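Local coordinates for putative flagellar protein FliS (Parabacteroides merdae ATCC 43184, PDB 4YOK) that is of unknown function, despite its deposited name, and pairs a prealbumin-like N-terminal domain with a C-terminal domain of the E-set clan, at residues A115-F120 with N164-I169; R133-L138 with L150-F155. All coordinates share one frame; numbering follows the deposited sequence.

Overall arrangement
Both contacts lie in the C-terminal half of the chain, and both belong to its DUF3823_C region. From the N terminus, strand 115-124 comes first, and strand 131-139 follows it. Strand 131-139 turns back into strand 151-155, and contact 2 closes this hairpin. The chain then enters strand 161-168, which returns to strand 115-124 in contact 1, so the short closure of contact 2 falls wholly within the longer one. Contact 1 belongs to a three-stranded antiparallel sheet and contact 2 to a four-stranded one. The two sheets pack face to face; the centres of the contacts lie about 9 Å apart, and L165 CD1 is 3.5 Å from L136 CD1.

Contact 1: residues A115-F120 with N164-I169; sequences AMNASF and NLSADI
N117 and S166 face each other as a non-hydrogen-bonded antiparallel pair, and their side chains close the gap on the outer face of the sheet. The S166 hydroxyl OG donates to N117 OD1 at 2.7 Å, approaching in the plane of the amide carbonyl. In N117, chi1 (-60°) sets CG anti to the carbonyl carbon, and chi2 (-52°) turns OD1 to S166. An alanine at N117 would probably leave the S166 hydroxyl without this acceptor and free to turn. On the same face S119 OG stands 2.8 Å from N164 OD1.

The hydrogen-bonded pairs alternate with these: M116 with A167, before N117, and A118 with L165, between N117 and S119, each bonded in both directions.

M116, A118, L165 and A167 turn to the other, apolar face. Just past the strand end, I169 lays CG1 against the A115 backbone, 3.6 Å from A115 N, and CG2 4.1 Å from M116 CB. M116, a selenomethionine, has an extended chain that runs off into the core. F120 CZ meets L165 CD1 at 4.1 Å, the side chains crossing obliquely.

Strand 102-111 flanks strand 115-124 on its other edge. M116, A118 and F120 pack against strands 131-139 and 182-189, L165 against V134 and L136, and A167 and I169 against Y151, burying the apolar face as in a beta sandwich, consistent with an E-set (immunoglobulin-like) domain.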
ATOM      1  N   ALA A 115       3.163 -20.705 -15.605  1.00 20.58           N
ATOM      2  CA  ALA A 115       3.119 -19.242 -15.543  1.00 20.32           C
ATOM      3  C   ALA A 115       2.207 -18.659 -14.476  1.00 23.25           C
ATOM      4  O   ALA A 115       1.265 -19.302 -14.025  1.00 24.71           O
ATOM      5  CB  ALA A 115       2.645 -18.719 -16.892  1.00 20.91           C
HETATM    6  N   MSE A 116       2.500 -17.412 -14.104  1.00 18.78           N
HETATM    7  CA  MSE A 116       1.621 -16.580 -13.314  1.00 17.01           C
HETATM    8  C   MSE A 116       0.913 -15.697 -14.322  1.00 22.40           C
HETATM    9  O   MSE A 116       1.583 -14.977 -15.084  1.00 20.16           O
HETATM   10  CB  MSE A 116       2.359 -15.761 -12.263  1.00 17.50           C
HETATM   11  CG  MSE A 116       1.432 -14.740 -11.633  1.00 21.81           C
HETATM   12 SE   MSE A 116       2.315 -13.750 -10.239  0.75 25.15          SE
HETATM   13  CE  MSE A 116       0.816 -12.692  -9.737  1.00 21.67           C
ATOM     14  N   ASN A 117      -0.415 -15.805 -14.370  1.00 18.43           N
ATOM     15  CA  ASN A 117      -1.285 -15.032 -15.260  1.00 19.74           C
ATOM     16  C   ASN A 117      -1.968 -13.939 -14.450  1.00 23.97           C
ATOM     17  O   ASN A 117      -2.478 -14.201 -13.354  1.00 24.63           O
ATOM     18  CB  ASN A 117      -2.302 -15.963 -15.937  1.00 19.74           C
ATOM     19  CG  ASN A 117      -1.622 -17.034 -16.763  1.00 38.24           C
ATOM     20  OD1 ASN A 117      -0.773 -16.746 -17.604  1.00 30.37           O
ATOM     21  ND2 ASN A 117      -1.944 -18.292 -16.531  1.00 32.67           N
ATOM     22  N   ALA A 118      -1.923 -12.706 -14.958  1.00 18.66           N
ATOM     23  CA  ALA A 118      -2.508 -11.549 -14.280  1.00 17.58           C
ATOM     24  C   ALA A 118      -3.207 -10.654 -15.296  1.00 22.87           C
ATOM     25  O   ALA A 118      -2.584 -10.184 -16.257  1.00 21.52           O
ATOM     26  CB  ALA A 118      -1.431 -10.768 -13.517  1.00 16.94           C
ATOM     27  N   SER A 119      -4.526 -10.512 -15.141  1.00 19.51           N
ATOM     28  CA  SER A 119      -5.322  -9.608 -15.958  1.00 19.85           C
ATOM     29  C   SER A 119      -5.914  -8.591 -15.009  1.00 22.45           C
ATOM     30  O   SER A 119      -6.412  -8.984 -13.957  1.00 21.21           O
ATOM     31  CB  SER A 119      -6.417 -10.372 -16.707  1.00 23.20           C
ATOM     32  OG  SER A 119      -5.808 -11.118 -17.745  1.00 39.90           O
ATOM     33  N   PHE A 120      -5.813  -7.294 -15.331  1.00 18.92           N
ATOM     34  CA  PHE A 120      -6.329  -6.231 -14.460  1.00 18.62           C
ATOM     35  C   PHE A 120      -6.373  -4.926 -15.212  1.00 23.90           C
ATOM     36  O   PHE A 120      -5.915  -4.850 -16.362  1.00 24.36           O
ATOM     37  CB  PHE A 120      -5.497  -6.085 -13.149  1.00 19.88           C
ATOM     38  CG  PHE A 120      -4.009  -5.908 -13.355  1.00 20.50           C
ATOM     39  CD1 PHE A 120      -3.181  -7.010 -13.547  1.00 22.07           C
ATOM     40  CD2 PHE A 120      -3.424  -4.653 -13.258  1.00 22.08           C
ATOM     41  CE1 PHE A 120      -1.807  -6.849 -13.724  1.00 22.72           C
ATOM     42  CE2 PHE A 120      -2.039  -4.495 -13.409  1.00 24.59           C
ATOM     43  CZ  PHE A 120      -1.249  -5.589 -13.688  1.00 22.10           C
ATOM     44  N   ASN A 164      -2.757  -7.470 -19.592  1.00 18.15           N
ATOM     45  CA  ASN A 164      -2.761  -8.939 -19.681  1.00 18.12           C
ATOM     46  C   ASN A 164      -1.315  -9.443 -19.675  1.00 21.44           C
ATOM     47  O   ASN A 164      -0.613  -9.303 -20.670  1.00 20.85           O
ATOM     48  CB  ASN A 164      -3.529  -9.398 -20.943  1.00 20.21           C
ATOM     49  CG  ASN A 164      -3.827 -10.873 -20.980  1.00 43.13           C
ATOM     50  OD1 ASN A 164      -4.096 -11.498 -19.950  1.00 42.29           O
ATOM     51  ND2 ASN A 164      -3.864 -11.451 -22.179  1.00 33.14           N
ATOM     52  N   LEU A 165      -0.850  -9.948 -18.532  1.00 19.41           N
ATOM     53  CA  LEU A 165       0.548 -10.361 -18.346  1.00 19.81           C
ATOM     54  C   LEU A 165       0.683 -11.824 -17.961  1.00 26.95           C
ATOM     55  O   LEU A 165      -0.186 -12.393 -17.287  1.00 25.14           O
ATOM     56  CB  LEU A 165       1.224  -9.490 -17.261  1.00 18.73           C
ATOM     57  CG  LEU A 165       1.063  -7.968 -17.404  1.00 23.21           C
ATOM     58  CD1 LEU A 165       1.605  -7.226 -16.199  1.00 23.96           C
ATOM     59  CD2 LEU A 165       1.750  -7.433 -18.661  1.00 25.75           C
ATOM     60  N   SER A 166       1.788 -12.433 -18.407  1.00 24.24           N
ATOM     61  CA  SER A 166       2.145 -13.818 -18.075  1.00 23.69           C
ATOM     62  C   SER A 166       3.610 -13.850 -17.735  1.00 24.09           C
ATOM     63  O   SER A 166       4.433 -13.409 -18.535  1.00 23.28           O
ATOM     64  CB  SER A 166       1.822 -14.779 -19.212  1.00 27.41           C
ATOM     65  OG  SER A 166       0.427 -15.007 -19.277  1.00 37.15           O
ATOM     66  N   ALA A 167       3.925 -14.283 -16.527  1.00 17.84           N
ATOM     67  CA  ALA A 167       5.305 -14.365 -16.036  1.00 17.38           C
ATOM     68  C   ALA A 167       5.702 -15.824 -15.966  1.00 21.50           C
ATOM     69  O   ALA A 167       4.931 -16.647 -15.451  1.00 20.81           O
ATOM     70  CB  ALA A 167       5.428 -13.695 -14.667  1.00 16.98           C
ATOM     71  N   ASP A 168       6.875 -16.160 -16.512  1.00 17.67           N
ATOM     72  CA  ASP A 168       7.338 -17.547 -16.552  1.00 17.68           C
ATOM     73  C   ASP A 168       7.850 -17.979 -15.177  1.00 21.11           C
ATOM     74  O   ASP A 168       8.903 -17.523 -14.739  1.00 20.64           O
ATOM     75  CB  ASP A 168       8.437 -17.697 -17.614  1.00 18.67           C
ATOM     76  CG  ASP A 168       8.880 -19.119 -17.877  1.00 22.23           C
ATOM     77  OD1 ASP A 168       8.375 -20.036 -17.193  1.00 23.78           O
ATOM     78  OD2 ASP A 168       9.631 -19.323 -18.831  1.00 22.51           O
ATOM     79  N   ILE A 169       7.105 -18.868 -14.502  1.00 18.71           N
ATOM     80  CA  ILE A 169       7.496 -19.369 -13.181  1.00 18.31           C
ATOM     81  C   ILE A 169       8.038 -20.812 -13.288  1.00 24.11           C
ATOM     82  O   ILE A 169       8.289 -21.442 -12.261  1.00 23.83           O
ATOM     83  CB  ILE A 169       6.303 -19.285 -12.185  1.00 21.12           C
ATOM     84  CG1 ILE A 169       5.117 -20.159 -12.684  1.00 20.13           C
ATOM     85  CG2 ILE A 169       5.892 -17.809 -11.904  1.00 19.05           C
ATOM     86  CD1 ILE A 169       3.937 -20.406 -11.587  1.00 24.24           C
TER

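Contact 2: residues R133-L138 with L150-F155; sequences RVMLLL and LYRQDF
R133 begins the segment with its guanidinium beside R152 and D154. R133 and R152 cross at about a right angle, R152 NH2 lying over one face of the R133 guanidinium and 3.2 Å from R133 NE, two like-charged donors. D154 probably eases this repulsion. R152 grips its carboxylate side-on, NE to OD1 at 2.8 Å and NH2 to OD2, both through syn lone pairs. R133 adds a long salt bridge, NE to D154 OD2 at 3.8 Å, by charge alone, since the oxygen lies well out of its guanidinium plane.

V134 exchanges two backbone hydrogen bonds with F155, while its carbonyl oxygen sits near the edge of the F155 ring. M135, a selenomethionine, turns to the charged face: its CG lies 3.1 Å from D154 OD1, and its SE sits over one face of the R152 guanidinium, offset toward the rim.

L136 pairs with Q153 through two backbone bonds and, on the opposite face, brings CD2 to F155 CE1 at 4.1 Å. L137 returns to the R152 side, lying alongside the aliphatic part of that arginine, which is extended from CG to NE, with L137 CD2 3.6 Å from R152 CG. L138 ends the pairing in a classic beta bulge: its carbonyl oxygen accepts from both L150 N and, at 3.3 Å, Y151 N, while L138 N bonds to Y151 O.

Strands 131-139 and 151-155 thus form a beta hairpin. Strand 182-189 flanks strand 131-139 on its other edge, leaving 151-155 outermost in this sheet. The V134, L136 and L138 face is buried against the other sheet of the sandwich, on F120, A118 and M116 of strand 115-124, and Y151 and Q153 touch A167 of strand 161-168.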
ATOM      1  N   ARG A 133       6.982   0.990 -13.602  1.00 18.92           N
ATOM      2  CA  ARG A 133       6.988  -0.456 -13.749  1.00 18.40           C
ATOM      3  C   ARG A 133       5.751  -1.081 -13.137  1.00 20.39           C
ATOM      4  O   ARG A 133       5.120  -0.500 -12.252  1.00 18.23           O
ATOM      5  CB  ARG A 133       8.265  -1.113 -13.159  1.00 22.11           C
ATOM      6  CG  ARG A 133       8.482  -0.930 -11.681  1.00 27.97           C
ATOM      7  CD  ARG A 133       9.722  -1.689 -11.260  1.00 37.56           C
ATOM      8  NE  ARG A 133       9.968  -1.563  -9.826  1.00 46.51           N
ATOM      9  CZ  ARG A 133      10.912  -0.796  -9.287  1.00 58.15           C
ATOM     10  NH1 ARG A 133      11.726  -0.089 -10.060  1.00 40.78           N
ATOM     11  NH2 ARG A 133      11.062  -0.747  -7.969  1.00 43.17           N
ATOM     12  N   VAL A 134       5.413  -2.260 -13.653  1.00 16.66           N
ATOM     13  CA  VAL A 134       4.342  -3.118 -13.167  1.00 16.71           C
ATOM     14  C   VAL A 134       5.028  -4.400 -12.670  1.00 20.12           C
ATOM     15  O   VAL A 134       5.927  -4.930 -13.342  1.00 20.45           O
ATOM     16  CB  VAL A 134       3.278  -3.358 -14.258  1.00 20.44           C
ATOM     17  CG1 VAL A 134       2.221  -4.332 -13.777  1.00 20.24           C
ATOM     18  CG2 VAL A 134       2.631  -2.032 -14.669  1.00 20.47           C
HETATM   19  N   MSE A 135       4.609  -4.892 -11.511  1.00 16.58           N
HETATM   20  CA  MSE A 135       5.248  -6.060 -10.893  1.00 16.68           C
HETATM   21  C   MSE A 135       4.244  -7.160 -10.599  1.00 20.31           C
HETATM   22  O   MSE A 135       3.163  -6.900 -10.057  1.00 20.51           O
HETATM   23  CB  MSE A 135       5.964  -5.660  -9.577  1.00 19.79           C
HETATM   24  CG  MSE A 135       7.031  -4.593  -9.780  1.00 25.83           C
HETATM   25 SE   MSE A 135       7.643  -3.930  -8.062  0.75 33.01          SE
HETATM   26  CE  MSE A 135       6.105  -2.651  -7.782  1.00 29.26           C
ATOM     27  N   LEU A 136       4.607  -8.387 -10.979  1.00 16.17           N
ATOM     28  CA  LEU A 136       3.855  -9.614 -10.703  1.00 16.41           C
ATOM     29  C   LEU A 136       4.597 -10.292  -9.578  1.00 19.43           C
ATOM     30  O   LEU A 136       5.802 -10.504  -9.697  1.00 18.44           O
ATOM     31  CB  LEU A 136       3.747 -10.490 -11.964  1.00 17.37           C
ATOM     32  CG  LEU A 136       2.448 -10.337 -12.771  1.00 22.61           C
ATOM     33  CD1 LEU A 136       2.202  -8.907 -13.215  1.00 22.59           C
ATOM     34  CD2 LEU A 136       2.381 -11.324 -13.917  1.00 23.05           C
ATOM     35  N   LEU A 137       3.914 -10.533  -8.444  1.00 15.42           N
ATOM     36  CA  LEU A 137       4.545 -11.067  -7.244  1.00 14.55           C
ATOM     37  C   LEU A 137       3.868 -12.293  -6.691  1.00 17.52           C
ATOM     38  O   LEU A 137       2.634 -12.402  -6.725  1.00 16.70           O
ATOM     39  CB  LEU A 137       4.526  -9.981  -6.131  1.00 14.78           C
ATOM     40  CG  LEU A 137       5.072  -8.599  -6.492  1.00 18.47           C
ATOM     41  CD1 LEU A 137       4.572  -7.525  -5.513  1.00 16.72           C
ATOM     42  CD2 LEU A 137       6.591  -8.616  -6.576  1.00 18.45           C
ATOM     43  N   LEU A 138       4.680 -13.207  -6.129  1.00 14.44           N
ATOM     44  CA  LEU A 138       4.200 -14.371  -5.393  1.00 16.04           C
ATOM     45  C   LEU A 138       4.934 -14.424  -4.060  1.00 19.14           C
ATOM     46  O   LEU A 138       6.111 -14.050  -3.986  1.00 18.02           O
ATOM     47  CB  LEU A 138       4.374 -15.706  -6.140  1.00 16.23           C
ATOM     48  CG  LEU A 138       3.560 -15.888  -7.436  1.00 20.38           C
ATOM     49  CD1 LEU A 138       4.108 -17.059  -8.261  1.00 20.03           C
ATOM     50  CD2 LEU A 138       2.071 -16.111  -7.134  1.00 18.94           C
ATOM     51  N   LEU A 150       8.682 -14.334  -2.956  1.00 21.77           N
ATOM     52  CA  LEU A 150       9.366 -15.542  -3.393  1.00 24.22           C
ATOM     53  C   LEU A 150       9.672 -15.466  -4.895  1.00 25.55           C
ATOM     54  O   LEU A 150      10.568 -16.154  -5.402  1.00 26.45           O
ATOM     55  CB  LEU A 150       8.410 -16.713  -3.091  1.00 26.48           C
ATOM     56  CG  LEU A 150       9.000 -18.087  -3.066  1.00 34.36           C
ATOM     57  CD1 LEU A 150       9.794 -18.302  -1.798  1.00 36.65           C
ATOM     58  CD2 LEU A 150       7.894 -19.123  -3.136  1.00 38.80           C
ATOM     59  N   TYR A 151       8.885 -14.660  -5.627  1.00 19.16           N
ATOM     60  CA  TYR A 151       9.016 -14.486  -7.072  1.00 18.37           C
ATOM     61  C   TYR A 151       8.550 -13.093  -7.439  1.00 18.00           C
ATOM     62  O   TYR A 151       7.518 -12.638  -6.930  1.00 17.02           O
ATOM     63  CB  TYR A 151       8.167 -15.536  -7.840  1.00 19.58           C
ATOM     64  CG  TYR A 151       8.175 -15.335  -9.341  1.00 18.25           C
ATOM     65  CD1 TYR A 151       9.157 -15.925 -10.136  1.00 20.03           C
ATOM     66  CD2 TYR A 151       7.207 -14.552  -9.969  1.00 17.87           C
ATOM     67  CE1 TYR A 151       9.192 -15.722 -11.514  1.00 20.53           C
ATOM     68  CE2 TYR A 151       7.222 -14.353 -11.356  1.00 17.65           C
ATOM     69  CZ  TYR A 151       8.229 -14.926 -12.120  1.00 25.73           C
ATOM     70  OH  TYR A 151       8.277 -14.751 -13.485  1.00 23.33           O
ATOM     71  N   ARG A 152       9.300 -12.438  -8.344  1.00 14.83           N
ATOM     72  CA  ARG A 152       8.973 -11.109  -8.826  1.00 14.05           C
ATOM     73  C   ARG A 152       9.362 -11.027 -10.280  1.00 19.48           C
ATOM     74  O   ARG A 152      10.477 -11.430 -10.631  1.00 18.07           O
ATOM     75  CB  ARG A 152       9.717 -10.018  -7.998  1.00 14.29           C
ATOM     76  CG  ARG A 152       9.547  -8.596  -8.583  1.00 16.67           C
ATOM     77  CD  ARG A 152      10.186  -7.535  -7.679  1.00 14.22           C
ATOM     78  NE  ARG A 152      10.429  -6.294  -8.416  1.00 21.24           N
ATOM     79  CZ  ARG A 152      11.104  -5.254  -7.926  1.00 28.99           C
ATOM     80  NH1 ARG A 152      11.555  -5.274  -6.677  1.00 20.98           N
ATOM     81  NH2 ARG A 152      11.340  -4.191  -8.683  1.00 24.81           N
ATOM     82  N   GLN A 153       8.461 -10.497 -11.114  1.00 16.92           N
ATOM     83  CA  GLN A 153       8.764 -10.229 -12.525  1.00 17.05           C
ATOM     84  C   GLN A 153       8.258  -8.838 -12.850  1.00 20.86           C
ATOM     85  O   GLN A 153       7.067  -8.570 -12.666  1.00 19.74           O
ATOM     86  CB  GLN A 153       8.150 -11.283 -13.469  1.00 18.30           C
ATOM     87  CG  GLN A 153       8.462 -11.001 -14.975  1.00 21.00           C
ATOM     88  CD  GLN A 153       9.937 -11.128 -15.292  1.00 24.60           C
ATOM     89  OE1 GLN A 153      10.615 -12.055 -14.844  1.00 22.14           O
ATOM     90  NE2 GLN A 153      10.487 -10.144 -15.969  1.00 24.31           N
ATOM     91  N   ASP A 154       9.150  -7.959 -13.334  1.00 18.47           N
ATOM     92  CA  ASP A 154       8.791  -6.583 -13.716  1.00 17.94           C
ATOM     93  C   ASP A 154       8.526  -6.461 -15.196  1.00 20.09           C
ATOM     94  O   ASP A 154       9.116  -7.180 -16.008  1.00 19.05           O
ATOM     95  CB  ASP A 154       9.905  -5.603 -13.332  1.00 20.23           C
ATOM     96  CG  ASP A 154      10.175  -5.482 -11.839  1.00 25.73           C
ATOM     97  OD1 ASP A 154       9.432  -6.110 -11.040  1.00 21.23           O
ATOM     98  OD2 ASP A 154      11.120  -4.773 -11.473  1.00 28.41           O
ATOM     99  N   PHE A 155       7.628  -5.530 -15.548  1.00 18.24           N
ATOM    100  CA  PHE A 155       7.228  -5.160 -16.923  1.00 17.78           C
ATOM    101  C   PHE A 155       7.384  -3.637 -16.975  1.00 22.80           C
ATOM    102  O   PHE A 155       6.832  -2.938 -16.122  1.00 23.91           O
ATOM    103  CB  PHE A 155       5.797  -5.655 -17.236  1.00 18.93           C
ATOM    104  CG  PHE A 155       5.629  -7.167 -17.185  1.00 19.75           C
ATOM    105  CD1 PHE A 155       5.396  -7.821 -15.975  1.00 21.73           C
ATOM    106  CD2 PHE A 155       5.761  -7.939 -18.335  1.00 22.48           C
ATOM    107  CE1 PHE A 155       5.292  -9.218 -15.922  1.00 23.53           C
ATOM    108  CE2 PHE A 155       5.638  -9.336 -18.284  1.00 25.23           C
ATOM    109  CZ  PHE A 155       5.395  -9.967 -17.079  1.00 22.88           C
TER